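Local structure of ABC transporter, substrate-binding protein (Streptococcus pneumoniae, 5G62) at residues Asp137-Asn142 / Val266-Asp271; Glu130-Val135 / Lys402-Leu407. The protein binds short- and long-chain fructooligosaccharides, preferring tetrasaccharides and larger, and delivers them to an ABC transporter for import into the pneumococcal cell. The protein carries 2 engineered substitutions. All coordinates share one frame; numbering follows the deposited sequence.

Contact 1: residues Asp137-Asn142 / Val266-Asp271; sequences DMAWIN and VYFTWD. With FRU (beta-D-fructofuranose), chain C; FRU (beta-D-fructofuranose), chain B.
Trp140 and Tyr267 face each other as an antiparallel hydrogen-bonded pair, joining strand 138-142 to strand 267-269; the short axes approach to 4.7 Å with their directions 135° apart. Trp140 N donates to Tyr267 O at 2.9 Å and Tyr267 N returns the bond to Trp140 O. Two residues along, Thr269 N donates to Met138 O at 3.0 Å. Ala139 with Phe268 and Ile141 with Val266 form the non-hydrogen-bonded pairs on either side of Trp140 and Tyr267, and their side chains share one face of the sheet: Ala139 CB lies 3.7 Å from Phe268 CE2, while Ile141 CG1 packs on Val266 CG2.

Trp140 lies on the other face, together with Met138, Tyr267 and Thr269. With its CG anti to the carbonyl carbon (chi1 -50°), the indole runs along the neighbouring strand, and NE1 donates to Thr269 O at 3.0 Å in a straight bond. The acceptor lies in the indole plane, yet the donor stands well above the carbonyl plane. This side-chain bond adds to the backbone bonds and holds the rotation of the ring. Tyr267 lies nearly parallel to the indole but slid aside, its OH bonded to Thr276.

Beyond the strand, Trp270 turns away from this pairing towards the sugar. Its NE1 donates to O6 of the chain C fructose at 2.9 Å, and C1 of the chain B fructose sits over one face of its ring, toward the rim, the aromatic platform typical of carbohydrate-binding sites.

Contact 2: residues Glu130-Val135 / Lys402-Leu407; sequences ESIHSV and KWRLDL. With FRU (beta-D-fructofuranose), chain C.
Part of the wall of the fructooligosaccharide pocket is built here from a type I turn, Ser131 to Ser134, set against helix 399-412, with Arg404 and Ile132 both bordering the chain C fructose. Arg404 reaches from the helix to the loop: CG is anti to the backbone N (chi1 -163°) and the chain stays extended as far as NE, carrying the guanidinium across. There NH1 and NH2 grip the single oxygen Val135 O end-on, at 3.0 and 3.2 Å, with that oxygen close to the guanidinium plane. The NH1 bond runs nearly in line with the carbonyl, whereas NH2 comes in from a tilt. Arg404 NE is taken by Trp270 O, and its cation-pi contact with the Trp270 ring further ties the group to a substrate-binding residue.

Within the turn, Ser131 OG accepts from His133 N at 3.1 Å, an ST turn that braces the loop. Ile132 crosses Arg404 at about a right angle; its CD1 comes to 3.7 Å from O6 of the fructose, and Arg404 CD meets the same oxygen at 3.6 Å. Farther from the sugar, Leu405 CD2 packs on Ile132 CB at 3.8 Å. A water bridges the two backbones here, donating to Glu130 O at 2.8 Å and to Leu405 O.

Overall arrangement
From the N terminus, the chain first reaches 130-135, whose partner 402-407 lies 267 residues farther on, on helix 399-412. Soon after the first segment follows strand 138-142, which pairs with 266-271 and closes the shorter loop of contact 1 wholly within the longer one of contact 2, a case of one long-range contact enclosing another. The centres lie about 14 Å apart, yet the contacts touch: Met138 SD packs against Arg404 NH2, and Asp271 against Trp403. Together they tie a four-stranded mixed sheet, a late helix and the loop before strand 138-142 on the side of the pocket where both contacts touch the chain C fructose.

Contact 1: residues Asp137-Asn142 / Val266-Asp271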
loop_
_atom_site.group_PDB
_atom_site.type_symbol
_atom_site.label_atom_id
_atom_site.label_comp_id
_atom_site.label_asym_id
_atom_site.label_seq_id
_atom_site.Cartn_x
_atom_site.Cartn_y
_atom_site.Cartn_z
ATOM N N ASP A 137 -3.855 5.981 -4.607
ATOM C CA ASP A 137 -5.302 6.264 -4.660
ATOM C C ASP A 137 -5.655 7.002 -5.958
ATOM O O ASP A 137 -5.983 8.190 -5.987
ATOM C CB ASP A 137 -5.734 7.036 -3.409
ATOM C CG ASP A 137 -5.108 8.446 -3.303
ATOM O OD1 ASP A 137 -3.916 8.625 -3.626
ATOM O OD2 ASP A 137 -5.836 9.391 -2.904
ATOM N N MET A 138 -5.541 6.268 -7.062
ATOM C CA MET A 138 -5.917 6.777 -8.372
ATOM C C MET A 138 -7.405 7.144 -8.399
ATOM O O MET A 138 -8.237 6.499 -7.759
ATOM C CB MET A 138 -5.644 5.745 -9.475
ATOM C CG MET A 138 -4.152 5.532 -9.871
ATOM S SD MET A 138 -3.850 4.228 -11.058
ATOM C CE MET A 138 -4.785 4.843 -12.466
ATOM N N ALA A 139 -7.714 8.187 -9.156
ATOM C CA ALA A 139 -9.077 8.678 -9.330
ATOM C C ALA A 139 -9.630 8.142 -10.642
ATOM O O ALA A 139 -8.937 8.170 -11.657
ATOM C CB ALA A 139 -9.116 10.212 -9.330
ATOM N N TRP A 140 -10.882 7.679 -10.609
ATOM C CA TRP A 140 -11.599 7.070 -11.718
ATOM C C TRP A 140 -12.931 7.800 -11.874
ATOM O O TRP A 140 -13.491 8.275 -10.889
ATOM C CB TRP A 140 -11.868 5.594 -11.450
ATOM C CG TRP A 140 -10.641 4.848 -11.019
ATOM C CD1 TRP A 140 -10.124 4.736 -9.737
ATOM C CD2 TRP A 140 -9.733 4.167 -11.877
ATOM N NE1 TRP A 140 -8.965 3.999 -9.759
ATOM C CE2 TRP A 140 -8.708 3.619 -11.052
ATOM C CE3 TRP A 140 -9.703 3.920 -13.251
ATOM C CZ2 TRP A 140 -7.667 2.862 -11.575
ATOM C CZ3 TRP A 140 -8.663 3.172 -13.765
ATOM C CH2 TRP A 140 -7.663 2.641 -12.926
ATOM N N ILE A 141 -13.421 7.891 -13.109
ATOM C CA ILE A 141 -14.656 8.608 -13.422
ATOM C C ILE A 141 -15.525 7.750 -14.340
ATOM O O ILE A 141 -15.030 6.937 -15.142
ATOM C CB ILE A 141 -14.363 10.005 -14.049
ATOM C CG1 ILE A 141 -15.657 10.838 -14.277
ATOM C CG2 ILE A 141 -13.518 9.837 -15.327
ATOM C CD1 ILE A 141 -15.382 12.330 -14.531
ATOM N N ASN A 142 -16.841 7.921 -14.200
ATOM C CA ASN A 142 -17.849 7.205 -14.984
ATOM C C ASN A 142 -18.005 7.928 -16.326
ATOM O O ASN A 142 -18.645 8.981 -16.423
ATOM C CB ASN A 142 -19.161 7.099 -14.197
ATOM C CG ASN A 142 -20.222 6.183 -14.884
ATOM O OD1 ASN A 142 -20.317 6.137 -16.096
ATOM N ND2 ASN A 142 -21.005 5.470 -14.077
ATOM N N VAL A 266 -17.281 9.793 -9.473
ATOM C CA VAL A 266 -15.836 9.801 -9.312
ATOM C C VAL A 266 -15.528 9.096 -7.995
ATOM O O VAL A 266 -16.202 9.309 -6.998
ATOM C CB VAL A 266 -15.262 11.237 -9.312
ATOM C CG1 VAL A 266 -13.769 11.287 -8.803
ATOM C CG2 VAL A 266 -15.462 11.907 -10.653
ATOM N N TYR A 267 -14.535 8.219 -8.003
ATOM C CA TYR A 267 -14.138 7.543 -6.777
ATOM C C TYR A 267 -12.658 7.209 -6.891
ATOM O O TYR A 267 -12.057 7.376 -7.947
ATOM C CB TYR A 267 -14.978 6.267 -6.509
ATOM C CG TYR A 267 -14.639 5.082 -7.401
ATOM C CD1 TYR A 267 -15.124 4.994 -8.711
ATOM C CD2 TYR A 267 -13.816 4.048 -6.937
ATOM C CE1 TYR A 267 -14.794 3.925 -9.553
ATOM C CE2 TYR A 267 -13.472 2.961 -7.765
ATOM C CZ TYR A 267 -13.951 2.895 -9.050
ATOM O OH TYR A 267 -13.619 1.828 -9.845
ATOM N N PHE A 268 -12.088 6.686 -5.802
ATOM C CA PHE A 268 -10.650 6.405 -5.726
ATOM C C PHE A 268 -10.384 4.932 -5.401
ATOM O O PHE A 268 -10.994 4.389 -4.485
ATOM C CB PHE A 268 -9.978 7.283 -4.656
ATOM C CG PHE A 268 -10.178 8.755 -4.855
ATOM C CD1 PHE A 268 -11.387 9.384 -4.458
ATOM C CD2 PHE A 268 -9.214 9.521 -5.460
ATOM C CE1 PHE A 268 -11.590 10.742 -4.652
ATOM C CE2 PHE A 268 -9.409 10.907 -5.658
ATOM C CZ PHE A 268 -10.582 11.516 -5.243
ATOM N N THR A 269 -9.404 4.326 -6.073
ATOM C CA THR A 269 -8.992 2.977 -5.694
ATOM C C THR A 269 -7.681 2.626 -6.405
ATOM O O THR A 269 -7.255 3.306 -7.337
ATOM C CB THR A 269 -10.088 1.911 -5.980
ATOM O OG1 THR A 269 -9.821 0.690 -5.255
ATOM C CG2 THR A 269 -10.215 1.634 -7.473
ATOM N N TRP A 270 -7.059 1.525 -5.974
ATOM C CA TRP A 270 -5.852 1.073 -6.688
ATOM C C TRP A 270 -6.152 0.710 -8.142
ATOM O O TRP A 270 -5.444 1.149 -9.048
ATOM C CB TRP A 270 -5.225 -0.147 -6.009
ATOM C CG TRP A 270 -3.926 -0.624 -6.639
ATOM C CD1 TRP A 270 -3.766 -1.625 -7.586
ATOM C CD2 TRP A 270 -2.601 -0.214 -6.271
ATOM N NE1 TRP A 270 -2.411 -1.830 -7.836
ATOM C CE2 TRP A 270 -1.683 -0.977 -7.049
ATOM C CE3 TRP A 270 -2.097 0.735 -5.364
ATOM C CZ2 TRP A 270 -0.303 -0.785 -6.964
ATOM C CZ3 TRP A 270 -0.718 0.901 -5.267
ATOM C CH2 TRP A 270 0.160 0.129 -6.045
ATOM N N ASP A 271 -7.151 -0.138 -8.355
ATOM C CA ASP A 271 -7.512 -0.685 -9.662
ATOM C C ASP A 271 -9.035 -0.747 -9.731
ATOM O O ASP A 271 -9.671 -1.423 -8.904
ATOM C CB ASP A 271 -6.878 -2.078 -9.837
ATOM C CG ASP A 271 -7.144 -2.740 -11.204
ATOM O OD1 ASP A 271 -8.107 -2.402 -11.929
ATOM O OD2 ASP A 271 -6.391 -3.670 -11.523
HETATM C C1 FRU C . 1.673 -3.893 -6.069
HETATM C C2 FRU C . 0.675 -4.743 -6.798
HETATM C C3 FRU C . 1.360 -5.942 -7.598
HETATM C C4 FRU C . 0.356 -6.209 -8.653
HETATM C C5 FRU C . 0.061 -4.951 -9.053
HETATM C C6 FRU C . -1.294 -4.827 -9.669
HETATM O O1 FRU C . 2.394 -4.540 -5.083
HETATM O O3 FRU C . 1.663 -7.022 -6.788
HETATM O O4 FRU C . 0.979 -6.953 -9.646
HETATM O O5 FRU C . 0.178 -4.060 -7.729
HETATM O O6 FRU C . -1.566 -3.516 -10.040
HETATM C C1 FRU B . -1.254 -4.308 -5.356
HETATM C C2 FRU B . -2.572 -4.993 -4.997
HETATM C C3 FRU B . -3.334 -5.575 -6.278
HETATM C C4 FRU B . -4.782 -5.476 -5.856
HETATM C C5 FRU B . -4.782 -4.288 -5.290
HETATM C C6 FRU B . -5.897 -4.208 -4.261
HETATM O O1 FRU B . -0.307 -5.288 -5.847
HETATM O O3 FRU B . -2.980 -6.870 -6.500
HETATM O O4 FRU B . -5.722 -5.626 -6.875
HETATM O O5 FRU B . -3.358 -4.105 -4.564
HETATM O O6 FRU B . -5.663 -3.053 -3.557
#

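Contact 2: residues Glu130-Val135 / Lys402-Leu407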
loop_
_atom_site.group_PDB
_atom_site.type_symbol
_atom_site.label_atom_id
_atom_site.label_comp_id
_atom_site.label_asym_id
_atom_site.label_seq_id
_atom_site.Cartn_x
_atom_site.Cartn_y
_atom_site.Cartn_z
ATOM N N GLU A 130 8.354 6.157 -12.273
ATOM C CA GLU A 130 7.586 5.130 -12.951
ATOM C C GLU A 130 7.227 3.956 -12.057
ATOM O O GLU A 130 6.511 3.067 -12.521
ATOM C CB GLU A 130 8.332 4.601 -14.177
ATOM C CG GLU A 130 8.439 5.597 -15.250
ATOM C CD GLU A 130 9.180 5.101 -16.471
ATOM O OE1 GLU A 130 9.556 3.920 -16.538
ATOM O OE2 GLU A 130 9.399 5.908 -17.373
ATOM N N SER A 131 7.695 3.934 -10.805
ATOM C CA SER A 131 7.280 2.908 -9.862
ATOM C C SER A 131 5.757 2.746 -9.837
ATOM O O SER A 131 5.017 3.731 -9.833
ATOM C CB SER A 131 7.788 3.262 -8.469
ATOM O OG SER A 131 7.303 2.374 -7.527
ATOM N N ILE A 132 5.299 1.490 -9.797
ATOM C CA ILE A 132 3.878 1.208 -9.652
ATOM C C ILE A 132 3.314 1.795 -8.352
ATOM O O ILE A 132 2.102 2.005 -8.242
ATOM C CB ILE A 132 3.595 -0.309 -9.733
ATOM C CG1 ILE A 132 2.128 -0.527 -10.130
ATOM C CG2 ILE A 132 3.921 -0.974 -8.390
ATOM C CD1 ILE A 132 1.778 -1.947 -10.556
ATOM N N HIS A 133 4.172 2.088 -7.377
ATOM C CA HIS A 133 3.766 2.640 -6.095
ATOM C C HIS A 133 3.678 4.175 -6.082
ATOM O O HIS A 133 3.204 4.734 -5.106
ATOM C CB HIS A 133 4.734 2.154 -5.009
ATOM C CG HIS A 133 4.698 0.668 -4.818
ATOM N ND1 HIS A 133 5.623 -0.183 -5.395
ATOM C CD2 HIS A 133 3.813 -0.124 -4.170
ATOM C CE1 HIS A 133 5.314 -1.427 -5.091
ATOM N NE2 HIS A 133 4.228 -1.424 -4.350
ATOM N N SER A 134 4.093 4.858 -7.148
ATOM C CA SER A 134 4.173 6.314 -7.138
ATOM C C SER A 134 2.830 6.993 -6.807
ATOM O O SER A 134 2.825 8.060 -6.210
ATOM C CB SER A 134 4.685 6.817 -8.483
ATOM O OG SER A 134 6.048 6.520 -8.649
ATOM N N VAL A 135 1.712 6.396 -7.207
ATOM C CA VAL A 135 0.362 6.832 -6.878
ATOM C C VAL A 135 -0.406 5.600 -6.416
ATOM O O VAL A 135 -0.461 4.608 -7.138
ATOM C CB VAL A 135 -0.362 7.453 -8.098
ATOM C CG1 VAL A 135 -1.832 7.771 -7.775
ATOM C CG2 VAL A 135 0.405 8.677 -8.637
ATOM N N LYS A 402 1.122 -4.515 -15.605
ATOM C CA LYS A 402 1.626 -3.866 -16.798
ATOM C C LYS A 402 0.702 -2.721 -17.229
ATOM O O LYS A 402 1.154 -1.635 -17.570
ATOM C CB LYS A 402 1.759 -4.888 -17.915
ATOM C CG LYS A 402 2.369 -4.330 -19.144
ATOM C CD LYS A 402 2.506 -5.384 -20.220
ATOM C CE LYS A 402 3.141 -4.781 -21.473
ATOM N NZ LYS A 402 2.595 -3.415 -21.784
ATOM N N TRP A 403 -0.585 -2.992 -17.256
ATOM C CA TRP A 403 -1.587 -1.948 -17.510
ATOM C C TRP A 403 -1.432 -0.750 -16.559
ATOM O O TRP A 403 -1.447 0.407 -16.988
ATOM C CB TRP A 403 -2.941 -2.607 -17.370
ATOM C CG TRP A 403 -4.142 -1.759 -17.523
ATOM C CD1 TRP A 403 -4.653 -1.242 -18.680
ATOM C CD2 TRP A 403 -5.050 -1.406 -16.485
ATOM N NE1 TRP A 403 -5.845 -0.582 -18.416
ATOM C CE2 TRP A 403 -6.106 -0.669 -17.079
ATOM C CE3 TRP A 403 -5.082 -1.645 -15.112
ATOM C CZ2 TRP A 403 -7.146 -0.147 -16.331
ATOM C CZ3 TRP A 403 -6.126 -1.138 -14.385
ATOM C CH2 TRP A 403 -7.152 -0.410 -15.003
ATOM N N ARG A 404 -1.287 -1.000 -15.257
ATOM C CA ARG A 404 -1.219 0.111 -14.310
ATOM C C ARG A 404 0.091 0.908 -14.463
ATOM O O ARG A 404 0.099 2.144 -14.371
ATOM C CB ARG A 404 -1.395 -0.408 -12.885
ATOM C CG ARG A 404 -1.754 0.678 -11.884
ATOM C CD ARG A 404 -1.882 0.087 -10.462
ATOM N NE ARG A 404 -2.642 1.013 -9.628
ATOM C CZ ARG A 404 -2.116 1.945 -8.841
ATOM N NH1 ARG A 404 -0.792 2.078 -8.716
ATOM N NH2 ARG A 404 -2.913 2.745 -8.144
ATOM N N LEU A 405 1.199 0.210 -14.742
ATOM C CA LEU A 405 2.446 0.885 -15.095
ATOM C C LEU A 405 2.278 1.769 -16.331
ATOM O O LEU A 405 2.811 2.881 -16.378
ATOM C CB LEU A 405 3.556 -0.144 -15.336
ATOM C CG LEU A 405 4.154 -0.747 -14.057
ATOM C CD1 LEU A 405 5.092 -1.921 -14.407
ATOM C CD2 LEU A 405 4.921 0.341 -13.286
ATOM N N ASP A 406 1.605 1.264 -17.363
ATOM C CA ASP A 406 1.353 2.100 -18.533
ATOM C C ASP A 406 0.474 3.318 -18.185
ATOM O O ASP A 406 0.697 4.414 -18.711
ATOM C CB ASP A 406 0.715 1.282 -19.656
ATOM C CG ASP A 406 1.684 0.273 -20.283
ATOM O OD1 ASP A 406 2.918 0.433 -20.152
ATOM O OD2 ASP A 406 1.198 -0.680 -20.914
ATOM N N LEU A 407 -0.526 3.149 -17.312
ATOM C CA LEU A 407 -1.374 4.312 -16.975
ATOM C C LEU A 407 -0.587 5.361 -16.191
ATOM O O LEU A 407 -0.751 6.562 -16.411
ATOM C CB LEU A 407 -2.611 3.883 -16.187
ATOM C CG LEU A 407 -3.677 2.973 -16.823
ATOM C CD1 LEU A 407 -4.685 2.461 -15.753
ATOM C CD2 LEU A 407 -4.404 3.629 -18.041
HETATM C C1 FRU C . 1.673 -3.893 -6.069
HETATM C C2 FRU C . 0.675 -4.743 -6.798
HETATM C C3 FRU C . 1.360 -5.942 -7.598
HETATM C C4 FRU C . 0.356 -6.209 -8.653
HETATM C C5 FRU C . 0.061 -4.951 -9.053
HETATM C C6 FRU C . -1.294 -4.827 -9.669
HETATM O O1 FRU C . 2.394 -4.540 -5.083
HETATM O O3 FRU C . 1.663 -7.022 -6.788
HETATM O O4 FRU C . 0.979 -6.953 -9.646
HETATM O O5 FRU C . 0.178 -4.060 -7.729
HETATM O O6 FRU C . -1.566 -3.516 -10.040
HETATM O O HOH W 1 5.221 3.512 -14.939
#